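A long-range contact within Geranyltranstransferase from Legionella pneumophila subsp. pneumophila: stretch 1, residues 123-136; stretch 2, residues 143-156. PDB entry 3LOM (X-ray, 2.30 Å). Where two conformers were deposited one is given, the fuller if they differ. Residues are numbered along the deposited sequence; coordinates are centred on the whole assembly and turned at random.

Stretch 1 (123-136) MQALAIEVLLMRLS
Stretch 2 143-156: QVVAITQVLVNASG

Each stretch carries an α-helix that enters from earlier in the chain; the second runs through Ser 155. The two pack nearly antiparallel, with an angle of 164° between their N-to-C directions and a closest axial approach of 9.8 Å. The register is set by Leu 135 opposite Val 144 (CA to CA 6.3 Å), Leu 131 opposite Thr 148 (CA to CA 6.7 Å) and Gln 124 opposite Ser 155 (CA to CA 9.2 Å), so the helices diverge toward the Gln 124 end. The contact buries 532 Å² and contains no direct hydrogen bond between the stretches; most of the direct contact is apolar packing.

Where the backbones are closest, Val 144 (chi1 t), the residue most covered by the other stretch, points toward stretch 1 and enters a hollow lined by Leu 131, Leu 132, Leu 135 and Ser 136. Its CG2 lies 3.8 Å from Leu 135 CB, while its CG1 lies 3.9 Å from Leu 132 CD2. The carbonyl Leu 131 O is 4.1 Å from Val 144 CG1. Leu 132 (m, t) leaves its helix sideways, but its end swings inward, bringing CD2 to 3.8 Å from Thr 148 OG1.

One and two turns back from Leu 135 along its helix, Leu 131 and Ala 127 also point toward stretch 2. Leu 131 (m, t) is the main bump of stretch 1, set among Ile 147, Thr 148 and Leu 151: its CD2 is 3.9 Å from Ile 147 CG2, and its CD1 is 3.8 Å from both Thr 148 CG2 and Leu 151 CD2. Leu 135, with the same rotamer, places CD1 3.9 Å from Ile 147 CG2, so this methyl touches two leucines. Leu 151 (t, p) also reaches the small Ala 127, its CD2 4.3 Å from Ala 127 CB. Ile 128 (chi1 m, chi2 148°) extends the apolar seam, with CG2 4.0 Å from Thr 148 CG2 and CD1 3.9 Å from Val 152 CG2; Val 152 has an off-rotamer chi1 of 134°.

Hydroxyls fit this greasy surface by bonding to their own helices. Thr 148 (m) donates from OG1 to Val 144 O (2.7 Å), and Ser 136 OG donates to Leu 132 O (2.7 Å).

At the wider end, water fills the gap. Gln 124 OE1 and Ser 155 OG are 4.2 Å apart. One water donates to Gln 124 OE1 (2.7 Å) and Ser 155 O (2.8 Å); another donates to Gln 124 OE1 (2.7 Å) and hydrogen-bonds Ser 155 OG (2.8 Å).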

# COMPACT_ATOMS: atom_id res chain seq x y z
N MET A 123 -2.94 -0.18 6.68
CA MET A 123 -2.61 -1.61 6.76
C MET A 123 -1.75 -2.05 5.58
O MET A 123 -0.76 -2.77 5.77
CB MET A 123 -3.87 -2.48 6.84
CG MET A 123 -4.48 -2.63 8.22
SD MET A 123 -5.82 -3.83 8.26
CE MET A 123 -6.49 -3.45 9.87
N GLN A 124 -2.11 -1.61 4.37
CA GLN A 124 -1.33 -1.93 3.17
C GLN A 124 0.11 -1.49 3.34
O GLN A 124 1.03 -2.29 3.14
CB GLN A 124 -1.94 -1.33 1.88
CG GLN A 124 -0.96 -1.40 0.67
CD GLN A 124 -1.60 -1.36 -0.71
OE1 GLN A 124 -1.20 -2.12 -1.60
NE2 GLN A 124 -2.58 -0.47 -0.91
N ALA A 125 0.30 -0.23 3.74
CA ALA A 125 1.63 0.29 4.04
C ALA A 125 2.32 -0.46 5.20
O ALA A 125 3.53 -0.68 5.14
CB ALA A 125 1.57 1.77 4.34
N LEU A 126 1.56 -0.86 6.22
CA LEU A 126 2.14 -1.53 7.39
C LEU A 126 2.75 -2.89 7.04
O LEU A 126 3.87 -3.19 7.46
CB LEU A 126 1.15 -1.67 8.56
CG LEU A 126 1.77 -2.25 9.86
CD1 LEU A 126 2.94 -1.40 10.37
CD2 LEU A 126 0.74 -2.48 10.96
N ALA A 127 2.01 -3.68 6.26
CA ALA A 127 2.46 -4.97 5.75
C ALA A 127 3.85 -4.89 5.14
O ALA A 127 4.69 -5.75 5.39
CB ALA A 127 1.48 -5.49 4.74
N ILE A 128 4.09 -3.83 4.37
CA ILE A 128 5.38 -3.56 3.75
C ILE A 128 6.43 -3.07 4.76
O ILE A 128 7.58 -3.52 4.71
CB ILE A 128 5.21 -2.59 2.55
CG1 ILE A 128 4.30 -3.23 1.51
CG2 ILE A 128 6.55 -2.22 1.92
CD1 ILE A 128 3.47 -2.23 0.74
N GLU A 129 6.04 -2.18 5.68
CA GLU A 129 6.92 -1.73 6.78
C GLU A 129 7.43 -2.89 7.63
O GLU A 129 8.63 -3.01 7.86
CB GLU A 129 6.21 -0.70 7.69
CG GLU A 129 7.10 -0.04 8.75
CD GLU A 129 6.62 1.34 9.19
OE1 GLU A 129 7.44 2.10 9.75
OE2 GLU A 129 5.44 1.69 8.97
N VAL A 130 6.51 -3.75 8.06
CA VAL A 130 6.80 -4.95 8.83
C VAL A 130 7.79 -5.88 8.11
O VAL A 130 8.73 -6.39 8.73
CB VAL A 130 5.49 -5.71 9.18
CG1 VAL A 130 5.78 -7.06 9.83
CG2 VAL A 130 4.65 -4.86 10.10
N LEU A 131 7.59 -6.08 6.80
CA LEU A 131 8.51 -6.90 6.00
C LEU A 131 9.90 -6.30 6.00
O LEU A 131 10.86 -6.97 6.33
CB LEU A 131 8.02 -7.07 4.57
CG LEU A 131 6.84 -8.01 4.32
CD1 LEU A 131 6.35 -7.85 2.89
CD2 LEU A 131 7.17 -9.47 4.62
N LEU A 132 10.00 -5.01 5.67
CA LEU A 132 11.29 -4.34 5.56
C LEU A 132 12.10 -4.19 6.86
O LEU A 132 13.30 -4.47 6.84
CB LEU A 132 11.14 -2.98 4.89
CG LEU A 132 10.61 -2.94 3.45
CD1 LEU A 132 10.62 -1.50 3.00
CD2 LEU A 132 11.41 -3.84 2.49
N MET A 133 11.48 -3.76 7.96
CA MET A 133 12.22 -3.54 9.21
C MET A 133 12.51 -4.83 10.00
O MET A 133 13.59 -4.97 10.58
CB MET A 133 11.57 -2.44 10.09
CG MET A 133 10.22 -2.78 10.74
SD MET A 133 9.42 -1.38 11.57
CE MET A 133 7.88 -2.15 12.07
N ARG A 134 11.56 -5.76 10.01
CA ARG A 134 11.69 -6.99 10.81
C ARG A 134 12.48 -8.13 10.15
O ARG A 134 13.09 -8.93 10.86
CB ARG A 134 10.32 -7.50 11.29
CG ARG A 134 9.53 -6.52 12.15
CD ARG A 134 10.15 -6.35 13.53
NE ARG A 134 9.47 -5.31 14.31
CZ ARG A 134 8.43 -5.52 15.10
NH1 ARG A 134 7.91 -6.74 15.23
NH2 ARG A 134 7.89 -4.51 15.77
N LEU A 135 12.46 -8.21 8.82
CA LEU A 135 13.22 -9.26 8.11
C LEU A 135 14.70 -8.92 7.96
O LEU A 135 15.53 -9.83 7.85
CB LEU A 135 12.62 -9.56 6.73
CG LEU A 135 11.30 -10.31 6.60
CD1 LEU A 135 10.88 -10.36 5.14
CD2 LEU A 135 11.37 -11.71 7.18
N SER A 136 15.02 -7.63 7.94
CA SER A 136 16.38 -7.14 7.70
C SER A 136 17.49 -7.56 8.69
O SER A 136 18.64 -7.69 8.27
CB SER A 136 16.38 -5.63 7.52
OG SER A 136 15.80 -5.29 6.28
N GLN A 143 16.95 -11.08 -0.31
CA GLN A 143 15.77 -11.89 -0.05
C GLN A 143 14.61 -11.05 0.47
O GLN A 143 13.46 -11.28 0.08
CB GLN A 143 16.09 -13.02 0.93
CG GLN A 143 17.02 -14.09 0.37
CD GLN A 143 17.13 -15.33 1.26
OE1 GLN A 143 17.10 -15.24 2.49
NE2 GLN A 143 17.27 -16.49 0.63
N VAL A 144 14.91 -10.07 1.32
CA VAL A 144 13.92 -9.11 1.84
C VAL A 144 13.19 -8.41 0.69
O VAL A 144 11.95 -8.35 0.67
CB VAL A 144 14.58 -8.07 2.79
CG1 VAL A 144 13.58 -6.99 3.23
CG2 VAL A 144 15.19 -8.77 4.01
N VAL A 145 13.96 -7.92 -0.28
CA VAL A 145 13.45 -7.30 -1.50
C VAL A 145 12.55 -8.26 -2.31
O VAL A 145 11.42 -7.90 -2.65
CB VAL A 145 14.61 -6.73 -2.35
CG1 VAL A 145 14.14 -6.29 -3.73
CG2 VAL A 145 15.26 -5.57 -1.61
N ALA A 146 13.03 -9.47 -2.56
CA ALA A 146 12.28 -10.45 -3.36
C ALA A 146 11.00 -10.94 -2.67
O ALA A 146 10.01 -11.20 -3.35
CB ALA A 146 13.16 -11.64 -3.76
N ILE A 147 11.03 -11.05 -1.34
CA ILE A 147 9.86 -11.41 -0.53
C ILE A 147 8.77 -10.33 -0.64
O ILE A 147 7.58 -10.65 -0.81
CB ILE A 147 10.25 -11.66 0.96
CG1 ILE A 147 10.91 -13.03 1.12
CG2 ILE A 147 9.04 -11.55 1.91
CD1 ILE A 147 11.78 -13.16 2.34
N THR A 148 9.19 -9.07 -0.58
CA THR A 148 8.27 -7.94 -0.62
C THR A 148 7.71 -7.75 -2.04
O THR A 148 6.55 -7.36 -2.21
CB THR A 148 8.94 -6.65 -0.09
OG1 THR A 148 9.69 -6.95 1.10
CG2 THR A 148 7.91 -5.57 0.24
N GLN A 149 8.54 -8.07 -3.03
CA GLN A 149 8.15 -8.10 -4.45
C GLN A 149 6.96 -9.03 -4.69
O GLN A 149 5.99 -8.63 -5.33
CB GLN A 149 9.33 -8.55 -5.32
CG GLN A 149 9.25 -8.13 -6.78
CD GLN A 149 10.06 -6.88 -7.08
OE1 GLN A 149 9.50 -5.79 -7.22
NE2 GLN A 149 11.38 -7.03 -7.16
N VAL A 150 7.04 -10.24 -4.15
CA VAL A 150 5.95 -11.22 -4.27
C VAL A 150 4.58 -10.69 -3.80
O VAL A 150 3.59 -10.84 -4.52
CB VAL A 150 6.31 -12.54 -3.54
CG1 VAL A 150 5.13 -13.51 -3.58
CG2 VAL A 150 7.56 -13.19 -4.15
N LEU A 151 4.55 -10.06 -2.62
CA LEU A 151 3.30 -9.55 -2.03
C LEU A 151 2.73 -8.39 -2.81
O LEU A 151 1.53 -8.32 -3.07
CB LEU A 151 3.54 -9.12 -0.57
CG LEU A 151 2.34 -8.64 0.26
CD1 LEU A 151 1.31 -9.75 0.48
CD2 LEU A 151 2.81 -8.11 1.60
N VAL A 152 3.61 -7.47 -3.18
CA VAL A 152 3.25 -6.26 -3.88
C VAL A 152 2.85 -6.49 -5.36
O VAL A 152 1.99 -5.78 -5.90
CB VAL A 152 4.38 -5.21 -3.64
CG1 VAL A 152 4.79 -4.51 -4.88
CG2 VAL A 152 3.94 -4.22 -2.56
N ASN A 153 3.43 -7.52 -6.00
CA ASN A 153 3.00 -7.95 -7.34
C ASN A 153 1.62 -8.61 -7.28
O ASN A 153 0.80 -8.40 -8.17
CB ASN A 153 4.00 -8.93 -7.99
CG ASN A 153 5.29 -8.25 -8.46
OD1 ASN A 153 6.26 -8.92 -8.80
ND2 ASN A 153 5.30 -6.92 -8.48
N ALA A 154 1.38 -9.39 -6.23
CA ALA A 154 0.12 -10.13 -6.12
C ALA A 154 -1.03 -9.23 -5.69
O ALA A 154 -2.19 -9.48 -6.02
CB ALA A 154 0.26 -11.31 -5.16
N SER A 155 -0.71 -8.16 -4.95
CA SER A 155 -1.72 -7.30 -4.33
C SER A 155 -2.08 -6.11 -5.20
O SER A 155 -3.14 -5.50 -5.02
CB SER A 155 -1.23 -6.79 -2.97
OG SER A 155 -0.20 -5.84 -3.15
N GLY A 156 -1.20 -5.78 -6.13
CA GLY A 156 -1.35 -4.56 -6.91
C GLY A 156 -2.24 -4.68 -8.14
O GLY A 156 -3.13 -5.54 -8.21
O HOH W 1 -2.96 -3.45 -3.12
O HOH W 2 0.51 -4.15 -1.09